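Side-chain contacts in racemase, putative (Roseobacter denitrificans, PDB 3TCS), which binds magnesium and d-alanine and is a putative racemase of the mandelate racemase/enolase superfamily, possibly with hydro-lyase activity: residues B[29-34]-B[38-43]; B[67-72]-B[102-107]; B[79-84]-B[109-114]. All blocks are in the same frame, centred on the assembly; numbering follows the deposited sequence.

Contact 1 of 3, residues B[29-34]-B[38-43]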
ATOM      1  N   GLU B  29     -20.531 -10.623   4.229  1.00  9.54           N
ATOM      2  CA  GLU B  29     -20.785  -9.981   5.517  1.00  9.39           C
ATOM      3  C   GLU B  29     -19.526  -9.972   6.368  1.00  9.18           C
ATOM      4  O   GLU B  29     -18.714 -10.885   6.278  1.00  9.75           O
ATOM      5  CB  GLU B  29     -21.853 -10.754   6.283  1.00  9.70           C
ATOM      6  CG  GLU B  29     -23.195 -10.842   5.590  1.00 11.29           C
ATOM      7  CD  GLU B  29     -24.039 -11.970   6.138  1.00 12.97           C
ATOM      8  OE1 GLU B  29     -23.769 -13.137   5.786  1.00 15.12           O
ATOM      9  OE2 GLU B  29     -24.962 -11.691   6.932  1.00 12.93           O
ATOM     10  N   THR B  30     -19.373  -8.945   7.194  1.00  8.25           N
ATOM     11  CA  THR B  30     -18.224  -8.862   8.089  1.00  8.79           C
ATOM     12  C   THR B  30     -18.724  -8.640   9.515  1.00  9.32           C
ATOM     13  O   THR B  30     -19.747  -7.991   9.735  1.00  7.25           O
ATOM     14  CB  THR B  30     -17.259  -7.714   7.705  1.00  9.44           C
ATOM     15  OG1 THR B  30     -17.995  -6.500   7.543  1.00 12.14           O
ATOM     16  CG2 THR B  30     -16.527  -8.035   6.409  1.00  8.15           C
ATOM     17  N   PHE B  31     -17.994  -9.205  10.469  1.00  8.12           N
ATOM     18  CA  PHE B  31     -18.298  -9.113  11.895  1.00  9.03           C
ATOM     19  C   PHE B  31     -16.940  -8.734  12.469  1.00  9.96           C
ATOM     20  O   PHE B  31     -16.018  -9.547  12.473  1.00  9.19           O
ATOM     21  CB  PHE B  31     -18.741 -10.485  12.399  1.00  8.02           C
ATOM     22  CG  PHE B  31     -19.870 -11.079  11.603  1.00  9.30           C
ATOM     23  CD1 PHE B  31     -21.187 -10.963  12.041  1.00  8.65           C
ATOM     24  CD2 PHE B  31     -19.618 -11.731  10.398  1.00  7.64           C
ATOM     25  CE1 PHE B  31     -22.235 -11.490  11.292  1.00  9.57           C
ATOM     26  CE2 PHE B  31     -20.655 -12.260   9.642  1.00  9.24           C
ATOM     27  CZ  PHE B  31     -21.971 -12.140  10.088  1.00  9.81           C
ATOM     28  N   THR B  32     -16.814  -7.509  12.970  1.00  8.75           N
ATOM     29  CA  THR B  32     -15.507  -7.056  13.420  1.00 10.00           C
ATOM     30  C   THR B  32     -15.458  -6.155  14.646  1.00  9.89           C
ATOM     31  O   THR B  32     -16.475  -5.618  15.094  1.00  9.68           O
ATOM     32  CB  THR B  32     -14.854  -6.255  12.267  1.00  9.38           C
ATOM     33  OG1 THR B  32     -13.469  -6.018  12.533  1.00 10.93           O
ATOM     34  CG2 THR B  32     -15.557  -4.908  12.125  1.00  7.63           C
ATOM     35  N   ASN B  33     -14.256  -6.033  15.205  1.00  9.78           N
ATOM     36  CA  ASN B  33     -14.005  -5.069  16.268  1.00 11.07           C
ATOM     37  C   ASN B  33     -12.705  -4.433  15.775  1.00 10.42           C
ATOM     38  O   ASN B  33     -12.302  -4.695  14.643  1.00 10.85           O
ATOM     39  CB  ASN B  33     -13.907  -5.669  17.692  1.00  9.86           C
ATOM     40  CG  ASN B  33     -12.805  -6.696  17.865  1.00 11.30           C
ATOM     41  OD1 ASN B  33     -11.816  -6.726  17.134  1.00  7.76           O
ATOM     42  ND2 ASN B  33     -12.969  -7.537  18.884  1.00 10.33           N
ATOM     43  N   ASP B  34     -12.056  -3.596  16.571  1.00  9.86           N
ATOM     44  CA  ASP B  34     -10.843  -2.939  16.093  1.00 11.78           C
ATOM     45  C   ASP B  34      -9.636  -3.848  15.844  1.00 11.44           C
ATOM     46  O   ASP B  34      -8.765  -3.512  15.048  1.00 11.80           O
ATOM     47  CB  ASP B  34     -10.446  -1.822  17.059  1.00 14.99           C
ATOM     48  CG  ASP B  34     -11.435  -0.669  17.054  1.00 22.15           C
ATOM     49  OD1 ASP B  34     -12.510  -0.799  16.423  1.00 23.30           O
ATOM     50  OD2 ASP B  34     -11.138   0.369  17.685  1.00 25.15           O
ATOM     51  N   PHE B  38     -14.130 -11.064  11.056  1.00  8.18           N
ATOM     52  CA  PHE B  38     -14.398 -12.286  10.308  1.00  8.59           C
ATOM     53  C   PHE B  38     -15.319 -12.003   9.134  1.00  9.16           C
ATOM     54  O   PHE B  38     -16.119 -11.065   9.168  1.00  9.74           O
ATOM     55  CB  PHE B  38     -15.011 -13.336  11.236  1.00  9.28           C
ATOM     56  CG  PHE B  38     -14.096 -13.752  12.352  1.00  8.17           C
ATOM     57  CD1 PHE B  38     -12.967 -14.526  12.089  1.00  9.42           C
ATOM     58  CD2 PHE B  38     -14.332 -13.332  13.655  1.00  9.23           C
ATOM     59  CE1 PHE B  38     -12.082 -14.875  13.107  1.00  8.53           C
ATOM     60  CE2 PHE B  38     -13.450 -13.676  14.688  1.00  9.26           C
ATOM     61  CZ  PHE B  38     -12.324 -14.449  14.411  1.00  8.74           C
ATOM     62  N   VAL B  39     -15.201 -12.819   8.096  1.00  8.66           N
ATOM     63  CA  VAL B  39     -16.003 -12.645   6.897  1.00  8.74           C
ATOM     64  C   VAL B  39     -16.818 -13.888   6.586  1.00  8.84           C
ATOM     65  O   VAL B  39     -16.318 -15.002   6.672  1.00  8.82           O
ATOM     66  CB  VAL B  39     -15.102 -12.357   5.674  1.00  9.87           C
ATOM     67  CG1 VAL B  39     -15.958 -12.111   4.432  1.00 10.04           C
ATOM     68  CG2 VAL B  39     -14.197 -11.162   5.963  1.00 10.71           C
ATOM     69  N   ARG B  40     -18.082 -13.699   6.230  1.00  9.03           N
ATOM     70  CA  ARG B  40     -18.909 -14.829   5.852  1.00  6.74           C
ATOM     71  C   ARG B  40     -19.398 -14.563   4.439  1.00  7.52           C
ATOM     72  O   ARG B  40     -19.920 -13.486   4.154  1.00  7.93           O
ATOM     73  CB  ARG B  40     -20.115 -14.993   6.791  1.00  8.31           C
ATOM     74  CG  ARG B  40     -21.033 -16.137   6.366  1.00  8.59           C
ATOM     75  CD  ARG B  40     -22.107 -16.447   7.410  1.00 10.63           C
ATOM     76  NE  ARG B  40     -23.050 -15.346   7.577  1.00 10.62           N
ATOM     77  CZ  ARG B  40     -23.984 -15.304   8.523  1.00 13.16           C
ATOM     78  NH1 ARG B  40     -24.098 -16.306   9.385  1.00 10.62           N
ATOM     79  NH2 ARG B  40     -24.799 -14.261   8.612  1.00 11.49           N
ATOM     80  N   VAL B  41     -19.199 -15.523   3.543  1.00  8.58           N
ATOM     81  CA  VAL B  41     -19.670 -15.362   2.175  1.00  9.93           C
ATOM     82  C   VAL B  41     -20.805 -16.346   1.947  1.00 12.06           C
ATOM     83  O   VAL B  41     -20.823 -17.429   2.533  1.00 11.10           O
ATOM     84  CB  VAL B  41     -18.558 -15.612   1.128  1.00 10.14           C
ATOM     85  CG1 VAL B  41     -17.458 -14.555   1.276  1.00  9.41           C
ATOM     86  CG2 VAL B  41     -17.986 -17.018   1.281  1.00 10.89           C
ATOM     87  N   THR B  42     -21.752 -15.955   1.100  1.00 11.34           N
ATOM     88  CA  THR B  42     -22.902 -16.790   0.786  1.00 12.95           C
ATOM     89  C   THR B  42     -23.087 -16.860  -0.724  1.00 13.50           C
ATOM     90  O   THR B  42     -23.159 -15.828  -1.388  1.00 15.25           O
ATOM     91  CB  THR B  42     -24.199 -16.205   1.392  1.00 13.51           C
ATOM     92  OG1 THR B  42     -24.026 -16.001   2.799  1.00 14.17           O
ATOM     93  CG2 THR B  42     -25.366 -17.156   1.161  1.00 14.40           C
ATOM     94  N   THR B  43     -23.153 -18.069  -1.271  1.00 14.56           N
ATOM     95  CA  THR B  43     -23.362 -18.211  -2.706  1.00 16.41           C
ATOM     96  C   THR B  43     -24.870 -18.184  -2.965  1.00 16.52           C
ATOM     97  O   THR B  43     -25.666 -18.215  -2.025  1.00 15.59           O
ATOM     98  CB  THR B  43     -22.736 -19.518  -3.247  1.00 17.64           C
ATOM     99  OG1 THR B  43     -23.078 -20.609  -2.392  1.00 20.37           O
ATOM    100  CG2 THR B  43     -21.225 -19.393  -3.311  1.00 19.94           C
TER
HETATM  101  O   HOH W   1     -22.597 -13.634   3.439  1.00 12.73           O

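Contact 2 of 3, residues B[67-72]-B[102-107]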
ATOM      1  N   ARG B  67     -16.300  -1.284   0.604  1.00  8.51           N
ATOM      2  CA  ARG B  67     -16.170  -0.157  -0.306  1.00  9.56           C
ATOM      3  C   ARG B  67     -15.409  -0.498  -1.580  1.00 11.03           C
ATOM      4  O   ARG B  67     -15.782  -0.061  -2.674  1.00  8.98           O
ATOM      5  CB  ARG B  67     -15.452   0.994   0.401  1.00  9.18           C
ATOM      6  CG  ARG B  67     -15.378   2.301  -0.392  1.00 11.86           C
ATOM      7  CD  ARG B  67     -16.720   3.023  -0.370  1.00 11.20           C
ATOM      8  NE  ARG B  67     -17.076   3.438   0.983  1.00 12.96           N
ATOM      9  CZ  ARG B  67     -16.586   4.514   1.591  1.00 13.23           C
ATOM     10  NH1 ARG B  67     -15.721   5.301   0.964  1.00 12.77           N
ATOM     11  NH2 ARG B  67     -16.950   4.798   2.834  1.00 13.53           N
ATOM     12  N   GLN B  68     -14.357  -1.300  -1.448  1.00  9.43           N
ATOM     13  CA  GLN B  68     -13.510  -1.595  -2.595  1.00 10.26           C
ATOM     14  C   GLN B  68     -13.319  -3.030  -3.054  1.00 10.49           C
ATOM     15  O   GLN B  68     -12.686  -3.262  -4.082  1.00 10.25           O
ATOM     16  CB  GLN B  68     -12.141  -0.964  -2.342  1.00 10.10           C
ATOM     17  CG  GLN B  68     -12.207   0.550  -2.180  1.00 11.23           C
ATOM     18  CD  GLN B  68     -10.911   1.136  -1.651  1.00 10.77           C
ATOM     19  OE1 GLN B  68     -10.691   1.188  -0.443  1.00 12.20           O
ATOM     20  NE2 GLN B  68     -10.045   1.566  -2.555  1.00 12.53           N
ATOM     21  N   VAL B  69     -13.834  -4.000  -2.308  1.00  9.35           N
ATOM     22  CA  VAL B  69     -13.674  -5.388  -2.729  1.00  9.61           C
ATOM     23  C   VAL B  69     -15.005  -6.026  -3.121  1.00  9.55           C
ATOM     24  O   VAL B  69     -15.155  -6.544  -4.231  1.00 10.11           O
ATOM     25  CB  VAL B  69     -13.015  -6.238  -1.620  1.00  9.71           C
ATOM     26  CG1 VAL B  69     -12.802  -7.665  -2.117  1.00 10.21           C
ATOM     27  CG2 VAL B  69     -11.685  -5.620  -1.219  1.00  8.69           C
ATOM     28  N   ALA B  70     -15.969  -5.976  -2.211  1.00 10.96           N
ATOM     29  CA  ALA B  70     -17.286  -6.563  -2.446  1.00 11.82           C
ATOM     30  C   ALA B  70     -17.952  -6.151  -3.760  1.00 12.79           C
ATOM     31  O   ALA B  70     -18.531  -6.986  -4.461  1.00 11.72           O
ATOM     32  CB  ALA B  70     -18.212  -6.240  -1.274  1.00 12.57           C
ATOM     33  N   PRO B  71     -17.882  -4.860  -4.120  1.00 13.61           N
ATOM     34  CA  PRO B  71     -18.513  -4.423  -5.370  1.00 15.49           C
ATOM     35  C   PRO B  71     -18.025  -5.149  -6.621  1.00 16.35           C
ATOM     36  O   PRO B  71     -18.775  -5.314  -7.584  1.00 16.84           O
ATOM     37  CB  PRO B  71     -18.191  -2.932  -5.413  1.00 16.74           C
ATOM     38  CG  PRO B  71     -18.121  -2.564  -3.966  1.00 15.35           C
ATOM     39  CD  PRO B  71     -17.330  -3.707  -3.388  1.00 14.61           C
ATOM     40  N   TRP B  72     -16.773  -5.592  -6.607  1.00 15.51           N
ATOM     41  CA  TRP B  72     -16.209  -6.275  -7.768  1.00 16.08           C
ATOM     42  C   TRP B  72     -16.356  -7.789  -7.730  1.00 16.08           C
ATOM     43  O   TRP B  72     -16.171  -8.458  -8.749  1.00 16.00           O
ATOM     44  CB  TRP B  72     -14.729  -5.918  -7.905  1.00 16.54           C
ATOM     45  CG  TRP B  72     -14.490  -4.450  -7.855  1.00 18.54           C
ATOM     46  CD1 TRP B  72     -13.801  -3.765  -6.900  1.00 17.84           C
ATOM     47  CD2 TRP B  72     -14.988  -3.471  -8.774  1.00 18.61           C
ATOM     48  NE1 TRP B  72     -13.842  -2.416  -7.162  1.00 17.91           N
ATOM     49  CE2 TRP B  72     -14.565  -2.208  -8.306  1.00 19.30           C
ATOM     50  CE3 TRP B  72     -15.752  -3.539  -9.945  1.00 20.73           C
ATOM     51  CZ2 TRP B  72     -14.881  -1.019  -8.971  1.00 21.92           C
ATOM     52  CZ3 TRP B  72     -16.067  -2.356 -10.606  1.00 21.99           C
ATOM     53  CH2 TRP B  72     -15.631  -1.113 -10.115  1.00 22.10           C
ATOM     54  N   ARG B 102      -5.490  -6.744   2.700  1.00  7.11           N
ATOM     55  CA  ARG B 102      -5.968  -7.232   3.994  1.00  8.31           C
ATOM     56  C   ARG B 102      -7.452  -7.567   3.889  1.00  7.86           C
ATOM     57  O   ARG B 102      -7.930  -8.525   4.500  1.00  8.33           O
ATOM     58  CB  ARG B 102      -5.788  -6.163   5.074  1.00  9.31           C
ATOM     59  CG  ARG B 102      -4.355  -5.915   5.505  1.00 10.67           C
ATOM     60  CD  ARG B 102      -4.283  -4.716   6.447  1.00 10.67           C
ATOM     61  NE  ARG B 102      -2.915  -4.469   6.897  1.00 10.49           N
ATOM     62  CZ  ARG B 102      -2.475  -4.692   8.131  1.00 11.35           C
ATOM     63  NH1 ARG B 102      -3.296  -5.169   9.065  1.00  9.57           N
ATOM     64  NH2 ARG B 102      -1.208  -4.443   8.430  1.00 10.75           N
ATOM     65  N   ALA B 103      -8.172  -6.760   3.114  1.00  8.06           N
ATOM     66  CA  ALA B 103      -9.613  -6.941   2.922  1.00  8.96           C
ATOM     67  C   ALA B 103      -9.888  -8.117   1.991  1.00  8.09           C
ATOM     68  O   ALA B 103     -10.739  -8.965   2.275  1.00  8.53           O
ATOM     69  CB  ALA B 103     -10.229  -5.659   2.348  1.00  8.82           C
ATOM     70  N   MET B 104      -9.168  -8.161   0.874  1.00  6.55           N
ATOM     71  CA  MET B 104      -9.319  -9.246  -0.087  1.00  8.82           C
ATOM     72  C   MET B 104      -9.077 -10.592   0.589  1.00  9.28           C
ATOM     73  O   MET B 104      -9.742 -11.583   0.274  1.00  8.89           O
ATOM     74  CB  MET B 104      -8.315  -9.092  -1.231  1.00 11.30           C
ATOM     75  CG  MET B 104      -8.563  -7.902  -2.143  1.00 14.60           C
ATOM     76  SD  MET B 104      -7.139  -7.592  -3.222  1.00 17.90           S
ATOM     77  CE  MET B 104      -6.922  -9.195  -3.977  1.00 17.92           C
ATOM     78  N   ALA B 105      -8.114 -10.625   1.507  1.00  6.74           N
ATOM     79  CA  ALA B 105      -7.772 -11.861   2.204  1.00  8.57           C
ATOM     80  C   ALA B 105      -8.971 -12.460   2.931  1.00  7.93           C
ATOM     81  O   ALA B 105      -9.102 -13.681   3.029  1.00  8.08           O
ATOM     82  CB  ALA B 105      -6.633 -11.607   3.192  1.00  8.29           C
ATOM     83  N   GLY B 106      -9.837 -11.596   3.445  1.00  7.49           N
ATOM     84  CA  GLY B 106     -11.009 -12.062   4.165  1.00  7.94           C
ATOM     85  C   GLY B 106     -12.008 -12.758   3.261  1.00  8.46           C
ATOM     86  O   GLY B 106     -12.609 -13.768   3.639  1.00  8.55           O
ATOM     87  N   VAL B 107     -12.203 -12.221   2.061  1.00  5.94           N
ATOM     88  CA  VAL B 107     -13.145 -12.845   1.140  1.00  8.07           C
ATOM     89  C   VAL B 107     -12.535 -14.137   0.603  1.00  7.79           C
ATOM     90  O   VAL B 107     -13.218 -15.153   0.477  1.00  7.89           O
ATOM     91  CB  VAL B 107     -13.497 -11.909  -0.033  1.00  8.56           C
ATOM     92  CG1 VAL B 107     -14.506 -12.595  -0.953  1.00  8.21           C
ATOM     93  CG2 VAL B 107     -14.077 -10.601   0.502  1.00  7.23           C
TER

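Contact 3 of 3, residues B[79-84]-B[109-114]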
ATOM      1  N   THR B  79     -15.174 -19.474  -9.460  1.00 27.94           N
ATOM      2  CA  THR B  79     -14.441 -20.662  -9.878  1.00 27.45           C
ATOM      3  C   THR B  79     -12.982 -20.268 -10.084  1.00 26.06           C
ATOM      4  O   THR B  79     -12.075 -20.933  -9.591  1.00 26.44           O
ATOM      5  CB  THR B  79     -15.006 -21.240 -11.191  1.00 28.07           C
ATOM      6  OG1 THR B  79     -16.348 -21.695 -10.973  1.00 27.72           O
ATOM      7  CG2 THR B  79     -14.151 -22.403 -11.671  1.00 29.83           C
ATOM      8  N   ASP B  80     -12.762 -19.184 -10.821  1.00 25.06           N
ATOM      9  CA  ASP B  80     -11.409 -18.693 -11.057  1.00 24.54           C
ATOM     10  C   ASP B  80     -11.198 -17.504 -10.128  1.00 22.14           C
ATOM     11  O   ASP B  80     -11.231 -16.344 -10.544  1.00 20.08           O
ATOM     12  CB  ASP B  80     -11.230 -18.262 -12.514  1.00 26.59           C
ATOM     13  CG  ASP B  80      -9.819 -17.784 -12.806  1.00 30.57           C
ATOM     14  OD1 ASP B  80      -8.934 -17.965 -11.938  1.00 29.47           O
ATOM     15  OD2 ASP B  80      -9.593 -17.233 -13.906  1.00 32.14           O
ATOM     16  N   LEU B  81     -10.993 -17.815  -8.856  1.00 20.05           N
ATOM     17  CA  LEU B  81     -10.798 -16.797  -7.836  1.00 17.46           C
ATOM     18  C   LEU B  81      -9.554 -15.948  -8.103  1.00 17.02           C
ATOM     19  O   LEU B  81      -9.554 -14.746  -7.843  1.00 15.74           O
ATOM     20  CB  LEU B  81     -10.716 -17.468  -6.462  1.00 16.17           C
ATOM     21  CG  LEU B  81     -10.559 -16.571  -5.233  1.00 13.42           C
ATOM     22  CD1 LEU B  81     -11.676 -15.529  -5.195  1.00 15.63           C
ATOM     23  CD2 LEU B  81     -10.584 -17.443  -3.986  1.00 14.24           C
ATOM     24  N   ASP B  82      -8.504 -16.569  -8.638  1.00 16.84           N
ATOM     25  CA  ASP B  82      -7.267 -15.852  -8.936  1.00 18.51           C
ATOM     26  C   ASP B  82      -7.499 -14.671  -9.865  1.00 17.87           C
ATOM     27  O   ASP B  82      -7.008 -13.575  -9.614  1.00 17.23           O
ATOM     28  CB  ASP B  82      -6.235 -16.792  -9.568  1.00 20.20           C
ATOM     29  CG  ASP B  82      -5.269 -17.367  -8.550  1.00 22.41           C
ATOM     30  OD1 ASP B  82      -4.641 -16.576  -7.814  1.00 21.14           O
ATOM     31  OD2 ASP B  82      -5.134 -18.608  -8.489  1.00 26.12           O
ATOM     32  N   ASP B  83      -8.239 -14.898 -10.944  1.00 17.39           N
ATOM     33  CA  ASP B  83      -8.518 -13.828 -11.890  1.00 17.48           C
ATOM     34  C   ASP B  83      -9.443 -12.789 -11.269  1.00 16.38           C
ATOM     35  O   ASP B  83      -9.266 -11.593 -11.480  1.00 16.08           O
ATOM     36  CB  ASP B  83      -9.150 -14.384 -13.167  1.00 21.51           C
ATOM     37  CG  ASP B  83      -9.414 -13.303 -14.206  1.00 26.32           C
ATOM     38  OD1 ASP B  83      -8.465 -12.567 -14.558  1.00 27.63           O
ATOM     39  OD2 ASP B  83     -10.570 -13.191 -14.669  1.00 28.58           O
ATOM     40  N   LEU B  84     -10.431 -13.244 -10.504  1.00 14.45           N
ATOM     41  CA  LEU B  84     -11.361 -12.320  -9.867  1.00 14.82           C
ATOM     42  C   LEU B  84     -10.611 -11.374  -8.930  1.00 14.60           C
ATOM     43  O   LEU B  84     -10.903 -10.178  -8.879  1.00 14.09           O
ATOM     44  CB  LEU B  84     -12.435 -13.096  -9.101  1.00 16.08           C
ATOM     45  CG  LEU B  84     -13.610 -12.307  -8.516  1.00 17.43           C
ATOM     46  CD1 LEU B  84     -14.208 -11.378  -9.563  1.00 17.67           C
ATOM     47  CD2 LEU B  84     -14.658 -13.291  -8.017  1.00 17.03           C
ATOM     48  N   THR B 109     -10.216 -16.193   2.019  1.00  6.18           N
ATOM     49  CA  THR B 109     -10.226 -17.273   2.992  1.00  6.41           C
ATOM     50  C   THR B 109     -11.626 -17.809   3.271  1.00  6.64           C
ATOM     51  O   THR B 109     -11.780 -18.992   3.558  1.00  5.90           O
ATOM     52  CB  THR B 109      -9.523 -16.866   4.315  1.00  6.41           C
ATOM     53  OG1 THR B 109     -10.100 -15.665   4.833  1.00  5.84           O
ATOM     54  CG2 THR B 109      -8.028 -16.650   4.064  1.00  6.35           C
ATOM     55  N   ALA B 110     -12.646 -16.957   3.171  1.00  8.12           N
ATOM     56  CA  ALA B 110     -14.023 -17.412   3.394  1.00  7.39           C
ATOM     57  C   ALA B 110     -14.440 -18.324   2.236  1.00  8.53           C
ATOM     58  O   ALA B 110     -15.177 -19.297   2.417  1.00  9.15           O
ATOM     59  CB  ALA B 110     -14.973 -16.211   3.488  1.00  7.91           C
ATOM     60  N   ILE B 111     -13.958 -18.002   1.040  1.00  7.99           N
ATOM     61  CA  ILE B 111     -14.267 -18.797  -0.138  1.00  9.14           C
ATOM     62  C   ILE B 111     -13.614 -20.173  -0.019  1.00  9.60           C
ATOM     63  O   ILE B 111     -14.216 -21.175  -0.386  1.00  8.70           O
ATOM     64  CB  ILE B 111     -13.807 -18.063  -1.427  1.00 10.36           C
ATOM     65  CG1 ILE B 111     -14.735 -16.870  -1.677  1.00 11.55           C
ATOM     66  CG2 ILE B 111     -13.794 -19.013  -2.616  1.00 10.31           C
ATOM     67  CD1 ILE B 111     -14.337 -16.001  -2.857  1.00 14.04           C
ATOM     68  N   TRP B 112     -12.394 -20.242   0.509  1.00  9.03           N
ATOM     69  CA  TRP B 112     -11.760 -21.551   0.654  1.00  9.63           C
ATOM     70  C   TRP B 112     -12.499 -22.410   1.679  1.00  9.01           C
ATOM     71  O   TRP B 112     -12.626 -23.620   1.504  1.00  9.76           O
ATOM     72  CB  TRP B 112     -10.280 -21.405   1.026  1.00 10.63           C
ATOM     73  CG  TRP B 112      -9.452 -21.004  -0.158  1.00 10.97           C
ATOM     74  CD1 TRP B 112      -9.012 -19.749  -0.470  1.00 12.76           C
ATOM     75  CD2 TRP B 112      -9.025 -21.858  -1.227  1.00 13.38           C
ATOM     76  NE1 TRP B 112      -8.337 -19.769  -1.671  1.00 12.94           N
ATOM     77  CE2 TRP B 112      -8.328 -21.051  -2.155  1.00 13.68           C
ATOM     78  CE3 TRP B 112      -9.162 -23.229  -1.491  1.00 15.01           C
ATOM     79  CZ2 TRP B 112      -7.768 -21.571  -3.330  1.00 16.38           C
ATOM     80  CZ3 TRP B 112      -8.606 -23.745  -2.663  1.00 17.16           C
ATOM     81  CH2 TRP B 112      -7.916 -22.915  -3.565  1.00 16.36           C
ATOM     82  N   ASP B 113     -12.996 -21.784   2.741  1.00  8.66           N
ATOM     83  CA  ASP B 113     -13.755 -22.503   3.757  1.00  9.36           C
ATOM     84  C   ASP B 113     -15.025 -23.051   3.101  1.00 10.18           C
ATOM     85  O   ASP B 113     -15.422 -24.197   3.336  1.00  9.80           O
ATOM     86  CB  ASP B 113     -14.133 -21.554   4.893  1.00  9.36           C
ATOM     87  CG  ASP B 113     -14.845 -22.258   6.028  1.00 11.92           C
ATOM     88  OD1 ASP B 113     -14.273 -23.225   6.565  1.00  8.88           O
ATOM     89  OD2 ASP B 113     -15.971 -21.845   6.385  1.00  9.88           O
ATOM     90  N   LEU B 114     -15.659 -22.222   2.276  1.00  9.20           N
ATOM     91  CA  LEU B 114     -16.880 -22.620   1.581  1.00 12.13           C
ATOM     92  C   LEU B 114     -16.618 -23.832   0.693  1.00 12.09           C
ATOM     93  O   LEU B 114     -17.405 -24.772   0.671  1.00 13.07           O
ATOM     94  CB  LEU B 114     -17.412 -21.460   0.729  1.00 12.51           C
ATOM     95  CG  LEU B 114     -18.556 -21.747  -0.255  1.00 15.63           C
ATOM     96  CD1 LEU B 114     -19.769 -22.274   0.480  1.00 18.71           C
ATOM     97  CD2 LEU B 114     -18.913 -20.475  -0.997  1.00 19.80           C
TER

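Contact 1 of 3, residues B[29-34]-B[38-43]
E29 and F31 pair with R40 and F38 as two antiparallel hydrogen-bonded pairs of a beta hairpin, with T30 opposite V39 in the non-hydrogen-bonded pair between them; the strand axes, 4.7 Å apart, run at 160°. Two backbone hydrogen bonds close the E29-R40 pair (E29 N to R40 O 2.9 Å). On the face that carries E29, F31 and R40, the two charged side chains run alongside each other off the sheet. In a salt bridge, the guanidinium grips the carboxylate side-on: R40 NE reaches E29 OE1 at 2.9 Å from above the carboxylate plane, while R40 NH2 meets E29 OE2 from its syn side, well out of that plane, at 3.1 Å. A chi3 bend (66°) in R40 turns its guanidinium back over the F31 ring edge, where F31 CZ sits 3.8 Å from R40 NH2, the two planes 88° apart. Y383 also bonds E29 OE2, and a water bridges E29 OE1, R40 O and T42 OG1, the last also bonded to Q48 NE2. On the other face T30 CG2 touches V39 CG2 at 3.9 Å, while T30 OG1 is hydrogen-bonded to H66 NE2. A leucine in place of R40 would probably leave the E29 carboxylate without its countercharge and the F31 edge without its flat cover. With a cation, a tyrosine and a water around it, the buried E29 carboxylate is likely to stay ionised.

Contact 2 of 3, residues B[67-72]-B[102-107]
V69 pushes both of its methyl groups against helix 98-119, meeting A103, M104 and V107 in a small apolar interface. This is helix-to-helix packing inside the alpha-helical part of the N-terminal capping domain of the mandelate racemase family: the segments 67-72 and 102-107 run in roughly the same direction, crossing at -39° with their axes 9.4 Å apart. The two branches of V69 divide the work. CG1, anti to the backbone N (chi1 -177°), points at V107, and the two valines reach toward each other tip to tip. CG2, beside the backbone N, is shared by two neighbours: it rests on A103 CB at 3.9 Å and also meets the M104 side chain, which crosses that of V69 at about a right angle, with M104 CG 4.0 Å from V69 CG2. With only a methyl group at A103, the valine can come close to that part of the helix. The M104 side chain also touches L85 and T89 of helix 81-91, so it spans two helices, while L100 adds a further contact to V69. The flanks of the pair face the second subunit: Q68 OE1 bonds Y99 of that chain, and R102 stacks by cation-pi on F95 of that chain. All four touching residues are buried, and the packing distances are ordinary van der Waals ones; at the valine pair, V69 CG1 lies 4.1 Å from V107 CG2.

Contact 3 of 3, residues B[79-84]-B[109-114]
The first turn of helix 81-91 packs here on the middle of helix 98-119, two of the helices of the N-terminal capping domain that members of the mandelate racemase family carry beside their barrel. L81 is the one residue of segment 79-84 that makes the contact, and it uses both of its methyl groups. With CG anti to the backbone N (chi1 -178°), the leucine is carried toward helix 98-119 and meets I111 tip to tip: L81 CD1 and I111 CD1 are 3.6 Å apart, a snug apolar fit. The isoleucine reaches out to that point because CG1 stands beside its backbone N and the chain beyond it is extended (chi2 176°). The second methyl, L81 CD2, drops in beside the other branch, lying 3.8 Å from I111 CG2, so the leucine fork takes hold of both arms of the isoleucine. From there L81 CD2 passes on to the indole of W112, 4.0 Å from NE1, in an oblique approach. That NE1 has a weak hydrogen bond to D108 one turn earlier in its own helix, and R115 makes a cation-pi contact with the same indole. Just ahead of L81, D80 is the N-cap of helix 81-91; its OD1 receives a weak bond from D83 N at 3.3 Å, and D83 reaches the second subunit through a salt bridge to R176 of that chain. Helix 287-300 joins the group through C288, which touches L81, D82 and W112, while D82 forms a salt bridge to R292 of the same helix. Along another side of helix 98-119, A110 and L114 lie against V41 and T43 of strand 37-43.

Overall arrangement
Contacts 1, 2 and 3 all fall in the N-terminal capping domain, and helix 98-119 ties them together: contacts 2 and 3 use successive parts of it, with centres about 12 Å apart, while strand 37-43 of contact 1 lies along it. Contact 1 is about 11 Å from contact 2, centre to centre, and meets it where V39 CB lies 3.5 Å from G106 O. Its centre is about 15 Å from that of contact 3, which it touches through T43 CG2 and L114 CD2, 3.4 Å apart. Contacts 2 and 3 also meet directly, W72 O to L84 CD1. All three lie away from the d-alanine pocket and the magnesium held by D205, E231 and E257.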